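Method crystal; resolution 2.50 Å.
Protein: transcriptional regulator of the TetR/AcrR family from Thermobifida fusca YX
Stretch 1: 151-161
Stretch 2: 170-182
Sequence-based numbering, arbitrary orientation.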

ATOM      1  N   TYR A 151       0.251  16.642   2.679  1.00 43.64           N
ATOM      2  CA  TYR A 151      -0.614  16.039   1.629  1.00 43.73           C
ATOM      3  C   TYR A 151      -2.016  15.687   2.156  1.00 42.39           C
ATOM      4  O   TYR A 151      -3.039  16.051   1.557  1.00 41.08           O
ATOM      5  N   THR A 152      -2.019  14.951   3.268  1.00 41.47           N
ATOM      6  CA  THR A 152      -3.237  14.461   3.914  1.00 41.29           C
ATOM      7  C   THR A 152      -4.115  15.607   4.411  1.00 40.69           C
ATOM      8  O   THR A 152      -5.314  15.623   4.145  1.00 40.38           O
ATOM      9  N   GLU A 153      -3.504  16.571   5.098  1.00 40.63           N
ATOM     10  CA  GLU A 153      -4.233  17.716   5.669  1.00 41.48           C
ATOM     11  C   GLU A 153      -4.875  18.644   4.630  1.00 40.67           C
ATOM     12  O   GLU A 153      -5.993  19.112   4.862  1.00 40.05           O
ATOM     13  N   ILE A 154      -4.191  18.867   3.494  1.00 40.20           N
ATOM     14  CA  ILE A 154      -4.733  19.661   2.362  1.00 40.45           C
ATOM     15  C   ILE A 154      -6.016  19.002   1.831  1.00 41.23           C
ATOM     16  O   ILE A 154      -7.033  19.674   1.642  1.00 40.72           O
HETATM   17  N   MSE A 155      -5.952  17.689   1.612  1.00 42.15           N
HETATM   18  CA  MSE A 155      -7.104  16.934   1.147  1.00 43.84           C
HETATM   19  C   MSE A 155      -8.190  16.741   2.224  1.00 43.06           C
HETATM   20  O   MSE A 155      -9.372  16.707   1.874  1.00 42.42           O
ATOM     21  N   GLN A 156      -7.801  16.596   3.500  1.00 43.19           N
ATOM     22  CA  GLN A 156      -8.775  16.447   4.616  1.00 43.43           C
ATOM     23  C   GLN A 156      -9.729  17.629   4.700  1.00 42.91           C
ATOM     24  O   GLN A 156     -10.952  17.431   4.729  1.00 41.88           O
ATOM     25  N   ARG A 157      -9.156  18.836   4.751  1.00 43.03           N
ATOM     26  CA  ARG A 157      -9.939  20.090   4.813  1.00 43.93           C
ATOM     27  C   ARG A 157     -10.856  20.249   3.595  1.00 42.96           C
ATOM     28  O   ARG A 157     -12.020  20.638   3.736  1.00 42.95           O
ATOM     29  N   LEU A 158     -10.325  19.877   2.428  1.00 42.16           N
ATOM     30  CA  LEU A 158     -11.024  19.968   1.141  1.00 41.33           C
ATOM     31  C   LEU A 158     -12.197  18.956   1.043  1.00 41.43           C
ATOM     32  O   LEU A 158     -13.219  19.263   0.413  1.00 41.80           O
ATOM     33  N   TYR A 159     -12.049  17.764   1.645  1.00 40.71           N
ATOM     34  CA  TYR A 159     -13.124  16.748   1.658  1.00 40.68           C
ATOM     35  C   TYR A 159     -14.275  17.178   2.607  1.00 40.92           C
ATOM     36  O   TYR A 159     -15.445  16.922   2.297  1.00 41.17           O
ATOM     37  N   ALA A 160     -13.936  17.821   3.733  1.00 40.75           N
ATOM     38  CA  ALA A 160     -14.920  18.368   4.699  1.00 41.12           C
ATOM     39  C   ALA A 160     -15.806  19.477   4.112  1.00 41.88           C
ATOM     40  O   ALA A 160     -17.006  19.523   4.412  1.00 42.38           O
ATOM     41  N   GLU A 161     -15.209  20.374   3.313  1.00 42.26           N
ATOM     42  CA  GLU A 161     -15.948  21.460   2.631  1.00 42.71           C
ATOM     43  C   GLU A 161     -16.959  20.922   1.606  1.00 43.22           C
ATOM     44  O   GLU A 161     -18.100  21.382   1.564  1.00 44.08           O
ATOM     45  N   ASP A 170     -20.970  11.497   2.324  1.00 40.54           N
ATOM     46  CA  ASP A 170     -20.844  11.795   3.751  1.00 40.56           C
ATOM     47  C   ASP A 170     -20.171  10.621   4.503  1.00 40.58           C
ATOM     48  O   ASP A 170     -20.836   9.746   5.053  1.00 40.90           O
ATOM     49  N   VAL A 171     -18.836  10.630   4.469  1.00 40.09           N
ATOM     50  CA  VAL A 171     -17.961   9.712   5.233  1.00 39.16           C
ATOM     51  C   VAL A 171     -16.902  10.590   5.911  1.00 37.79           C
ATOM     52  O   VAL A 171     -16.665  11.713   5.471  1.00 37.52           O
ATOM     53  N   ASP A 172     -16.281  10.078   6.969  1.00 37.11           N
ATOM     54  CA  ASP A 172     -15.237  10.801   7.702  1.00 36.78           C
ATOM     55  C   ASP A 172     -14.114  11.244   6.733  1.00 36.65           C
ATOM     56  O   ASP A 172     -13.636  10.410   5.969  1.00 37.19           O
ATOM     57  N   PRO A 173     -13.724  12.545   6.730  1.00 36.71           N
ATOM     58  CA  PRO A 173     -12.632  13.056   5.859  1.00 36.53           C
ATOM     59  C   PRO A 173     -11.302  12.290   5.906  1.00 36.17           C
ATOM     60  O   PRO A 173     -10.673  12.096   4.854  1.00 36.21           O
ATOM     61  N   THR A 174     -10.894  11.869   7.109  1.00 35.49           N
ATOM     62  CA  THR A 174      -9.645  11.117   7.290  1.00 35.32           C
ATOM     63  C   THR A 174      -9.691   9.761   6.586  1.00 34.74           C
ATOM     64  O   THR A 174      -8.710   9.377   5.959  1.00 35.01           O
ATOM     65  N   VAL A 175     -10.824   9.061   6.680  1.00 34.76           N
ATOM     66  CA  VAL A 175     -11.014   7.743   6.026  1.00 34.63           C
ATOM     67  C   VAL A 175     -11.056   7.850   4.496  1.00 34.41           C
ATOM     68  O   VAL A 175     -10.455   7.019   3.809  1.00 34.72           O
ATOM     69  N   ALA A 176     -11.774   8.854   3.979  1.00 33.10           N
ATOM     70  CA  ALA A 176     -11.856   9.088   2.535  1.00 32.35           C
ATOM     71  C   ALA A 176     -10.479   9.410   1.974  1.00 31.62           C
ATOM     72  O   ALA A 176     -10.040   8.747   1.050  1.00 31.72           O
ATOM     73  N   THR A 177      -9.803  10.384   2.585  1.00 30.95           N
ATOM     74  CA  THR A 177      -8.462  10.859   2.168  1.00 31.22           C
ATOM     75  C   THR A 177      -7.390   9.742   2.113  1.00 31.23           C
ATOM     76  O   THR A 177      -6.694   9.616   1.095  1.00 32.45           O
ATOM     77  N   ALA A 178      -7.283   8.937   3.172  1.00 30.21           N
ATOM     78  CA  ALA A 178      -6.335   7.796   3.223  1.00 30.52           C
ATOM     79  C   ALA A 178      -6.694   6.676   2.234  1.00 30.36           C
ATOM     80  O   ALA A 178      -5.793   6.022   1.686  1.00 30.52           O
ATOM     81  N   THR A 179      -7.995   6.466   2.016  1.00 30.64           N
ATOM     82  CA  THR A 179      -8.485   5.445   1.077  1.00 30.93           C
ATOM     83  C   THR A 179      -8.263   5.848  -0.387  1.00 30.91           C
ATOM     84  O   THR A 179      -7.818   5.017  -1.198  1.00 31.52           O
ATOM     85  N   LEU A 180      -8.577   7.104  -0.716  1.00 30.49           N
ATOM     86  CA  LEU A 180      -8.432   7.617  -2.093  1.00 31.02           C
ATOM     87  C   LEU A 180      -6.955   7.726  -2.483  1.00 31.67           C
ATOM     88  O   LEU A 180      -6.569   7.285  -3.570  1.00 31.80           O
ATOM     89  N   LEU A 181      -6.146   8.324  -1.595  1.00 31.91           N
ATOM     90  CA  LEU A 181      -4.686   8.426  -1.794  1.00 31.48           C
ATOM     91  C   LEU A 181      -4.067   7.028  -1.772  1.00 31.28           C
ATOM     92  O   LEU A 181      -3.229   6.730  -2.607  1.00 31.31           O
ATOM     93  N   GLY A 182      -4.499   6.183  -0.830  1.00 32.02           N
ATOM     94  CA  GLY A 182      -4.060   4.784  -0.726  1.00 31.96           C
ATOM     95  C   GLY A 182      -4.265   3.989  -2.008  1.00 32.39           C
ATOM     96  O   GLY A 182      -3.379   3.222  -2.405  1.00 32.11           O
TER

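Two helices, 151-161 and 173-182, cross at 125° with their axes 8.8 Å apart at closest approach, and no hydrogen bond joins them; the fit is made by shape. Its central bump is T177, a knob that points toward the first helix and settles among T152, M155, Q156 and Y159. In its m rotamer, T177 gives OG1 to P173 O of its own helix at 2.7 Å. The hydroxyl is thus satisfied at home, and T177 OG1 can lie 3.7 Å from Q156 CA without needing a partner there. The methyl fills the rest of the hollow: T177 CG2 lies 3.6 Å from both T152 O and M155 CG.

The reverse bump is Y159, a t rotamer directed toward the second helix. A small residue makes room for its ring: A176 CB sits over one face, 3.6 Å from the ring centroid and 14° off the normal, a CH-pi contact. V171, from the loop before the helix, meets the far end of the tyrosine, with Y159 OH 3.3 Å from V171 CG2, while L180 CD1 comes to 4.5 Å from Y159 CE2. Selenomethionine M155, t at chi1 and chi2, then m, reaches along the contact so that M155 SE lies 4.1 Å from L181 CD2; L181 also points inward, as an m,t rotamer.

The closest pair of CA atoms, Q156 CA and P173 CA at 5.3 Å, lies at the start of the second helix. There P173 CB rests 3.7 Å from Q156 O, and A160 CB lies 4.2 Å from P173 CG. D172 caps this helix, its OD1 accepting from V175 N at 3.2 Å and, weakly, from T174 N at 2.9 Å. Q156 starts sideways but extends its amide to 3.4 Å between NE2 and T174 OG1, where poor geometry precludes a hydrogen bond.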

ATOM      1  CB  TYR A 151      -0.022  14.715   1.083  1.00 44.77           C
ATOM      2  CG  TYR A 151       0.947  14.796  -0.073  1.00 45.68           C
ATOM      3  CD1 TYR A 151       0.480  15.067  -1.375  1.00 47.08           C
ATOM      4  CD2 TYR A 151       2.309  14.493   0.095  1.00 45.87           C
ATOM      5  CE1 TYR A 151       1.361  15.112  -2.475  1.00 46.51           C
ATOM      6  CE2 TYR A 151       3.202  14.526  -0.995  1.00 46.97           C
ATOM      7  CZ  TYR A 151       2.722  14.838  -2.272  1.00 46.96           C
ATOM      8  OH  TYR A 151       3.588  14.873  -3.332  1.00 47.23           O
ATOM      9  CB  THR A 152      -2.910  13.494   5.111  1.00 41.10           C
ATOM     10  OG1 THR A 152      -1.901  12.557   4.724  1.00 41.91           O
ATOM     11  CG2 THR A 152      -4.142  12.722   5.559  1.00 42.60           C
ATOM     12  CB  GLU A 153      -3.366  18.464   6.700  1.00 41.52           C
ATOM     13  CG  GLU A 153      -3.188  17.617   7.993  1.00 43.77           C
ATOM     14  CD  GLU A 153      -2.062  18.076   8.929  1.00 44.32           C
ATOM     15  OE1 GLU A 153      -1.536  19.201   8.768  1.00 54.10           O
ATOM     16  OE2 GLU A 153      -1.689  17.291   9.834  1.00 50.89           O
ATOM     17  CB  ILE A 154      -3.718  19.816   1.174  1.00 40.59           C
ATOM     18  CG1 ILE A 154      -2.503  20.670   1.564  1.00 40.09           C
ATOM     19  CG2 ILE A 154      -4.377  20.493  -0.021  1.00 39.62           C
ATOM     20  CD1 ILE A 154      -1.339  20.552   0.593  1.00 38.98           C
HETATM   21  CB  MSE A 155      -6.664  15.608   0.539  1.00 42.88           C
HETATM   22  CG  MSE A 155      -7.819  14.786   0.019  1.00 45.34           C
HETATM   23 SE   MSE A 155      -7.347  13.579  -1.391  0.75 50.50          SE
HETATM   24  CE  MSE A 155      -6.810  14.909  -2.754  1.00 45.00           C
ATOM     25  CB  GLN A 156      -8.110  16.274   5.991  1.00 42.91           C
ATOM     26  CG  GLN A 156      -7.739  14.849   6.339  1.00 43.63           C
ATOM     27  CD  GLN A 156      -7.092  14.716   7.719  1.00 44.33           C
ATOM     28  OE1 GLN A 156      -6.955  15.692   8.471  1.00 47.23           O
ATOM     29  NE2 GLN A 156      -6.687  13.496   8.054  1.00 45.56           N
ATOM     30  CB  ARG A 157      -9.023  21.316   4.932  1.00 43.96           C
ATOM     31  CG  ARG A 157      -8.222  21.374   6.239  1.00 48.05           C
ATOM     32  CD  ARG A 157      -7.453  22.702   6.392  1.00 47.63           C
ATOM     33  NE  ARG A 157      -6.400  22.890   5.381  1.00 51.77           N
ATOM     34  CZ  ARG A 157      -5.120  22.502   5.483  1.00 53.25           C
ATOM     35  NH1 ARG A 157      -4.645  21.869   6.565  1.00 54.07           N
ATOM     36  NH2 ARG A 157      -4.289  22.751   4.466  1.00 52.89           N
ATOM     37  CB  LEU A 158     -10.011  19.790  -0.018  1.00 40.90           C
ATOM     38  CG  LEU A 158     -10.148  20.610  -1.282  1.00 41.99           C
ATOM     39  CD1 LEU A 158     -10.029  22.096  -0.928  1.00 41.93           C
ATOM     40  CD2 LEU A 158      -9.047  20.212  -2.281  1.00 41.45           C
ATOM     41  CB  TYR A 159     -12.600  15.334   1.991  1.00 39.00           C
ATOM     42  CG  TYR A 159     -13.590  14.239   1.633  1.00 39.03           C
ATOM     43  CD1 TYR A 159     -14.603  13.850   2.528  1.00 35.83           C
ATOM     44  CD2 TYR A 159     -13.531  13.594   0.398  1.00 36.61           C
ATOM     45  CE1 TYR A 159     -15.534  12.845   2.194  1.00 35.82           C
ATOM     46  CE2 TYR A 159     -14.461  12.581   0.053  1.00 36.77           C
ATOM     47  CZ  TYR A 159     -15.462  12.215   0.959  1.00 36.64           C
ATOM     48  OH  TYR A 159     -16.380  11.228   0.638  1.00 39.41           O
ATOM     49  CB  ALA A 160     -14.226  18.891   5.942  1.00 40.02           C
ATOM     50  CB  GLU A 161     -14.998  22.410   1.906  1.00 42.54           C
ATOM     51  CG  GLU A 161     -14.067  23.239   2.772  1.00 42.34           C
ATOM     52  CD  GLU A 161     -13.042  23.991   1.923  1.00 43.95           C
ATOM     53  OE1 GLU A 161     -13.415  24.507   0.838  1.00 44.38           O
ATOM     54  OE2 GLU A 161     -11.858  24.059   2.333  1.00 46.28           O
ATOM     55  CB  ASP A 170     -22.220  12.204   4.353  1.00 40.93           C
ATOM     56  CG  ASP A 170     -22.114  12.990   5.689  1.00 42.31           C
ATOM     57  OD1 ASP A 170     -21.133  12.859   6.467  1.00 45.59           O
ATOM     58  OD2 ASP A 170     -23.061  13.762   5.967  1.00 49.09           O
ATOM     59  CB  VAL A 171     -17.267   8.623   4.340  1.00 39.16           C
ATOM     60  CG1 VAL A 171     -18.315   7.740   3.643  1.00 37.54           C
ATOM     61  CG2 VAL A 171     -16.309   9.251   3.306  1.00 37.80           C
ATOM     62  CB  ASP A 172     -14.675   9.904   8.821  1.00 37.31           C
ATOM     63  CG  ASP A 172     -13.538  10.554   9.592  1.00 38.65           C
ATOM     64  OD1 ASP A 172     -12.379  10.417   9.154  1.00 41.15           O
ATOM     65  OD2 ASP A 172     -13.808  11.174  10.645  1.00 42.23           O
ATOM     66  CB  PRO A 173     -12.408  14.486   6.375  1.00 36.33           C
ATOM     67  CG  PRO A 173     -13.681  14.890   6.943  1.00 36.75           C
ATOM     68  CD  PRO A 173     -14.301  13.642   7.531  1.00 37.15           C
ATOM     69  CB  THR A 174      -9.285  10.916   8.785  1.00 35.76           C
ATOM     70  OG1 THR A 174      -9.455  12.154   9.481  1.00 38.48           O
ATOM     71  CG2 THR A 174      -7.843  10.431   8.939  1.00 36.37           C
ATOM     72  CB  VAL A 175     -12.305   7.019   6.511  1.00 34.86           C
ATOM     73  CG1 VAL A 175     -12.525   5.671   5.747  1.00 33.28           C
ATOM     74  CG2 VAL A 175     -12.250   6.792   8.016  1.00 34.36           C
ATOM     75  CB  ALA A 176     -12.850  10.218   2.197  1.00 32.01           C
ATOM     76  CB  THR A 177      -7.999  12.047   3.073  1.00 31.34           C
ATOM     77  OG1 THR A 177      -9.003  13.067   3.034  1.00 32.39           O
ATOM     78  CG2 THR A 177      -6.630  12.633   2.647  1.00 29.41           C
ATOM     79  CB  ALA A 178      -6.228   7.216   4.658  1.00 29.82           C
ATOM     80  CB  THR A 179      -9.991   5.121   1.323  1.00 31.79           C
ATOM     81  OG1 THR A 179     -10.164   4.603   2.654  1.00 28.61           O
ATOM     82  CG2 THR A 179     -10.526   4.099   0.291  1.00 31.14           C
ATOM     83  CB  LEU A 180      -9.136   8.977  -2.272  1.00 31.12           C
ATOM     84  CG  LEU A 180     -10.668   9.108  -2.110  1.00 31.28           C
ATOM     85  CD1 LEU A 180     -11.058  10.625  -2.136  1.00 26.60           C
ATOM     86  CD2 LEU A 180     -11.449   8.290  -3.152  1.00 27.80           C
ATOM     87  CB  LEU A 181      -4.017   9.325  -0.742  1.00 31.54           C
ATOM     88  CG  LEU A 181      -4.307  10.836  -0.769  1.00 31.94           C
ATOM     89  CD1 LEU A 181      -3.663  11.505   0.429  1.00 29.14           C
ATOM     90  CD2 LEU A 181      -3.838  11.507  -2.093  1.00 29.31           C
TER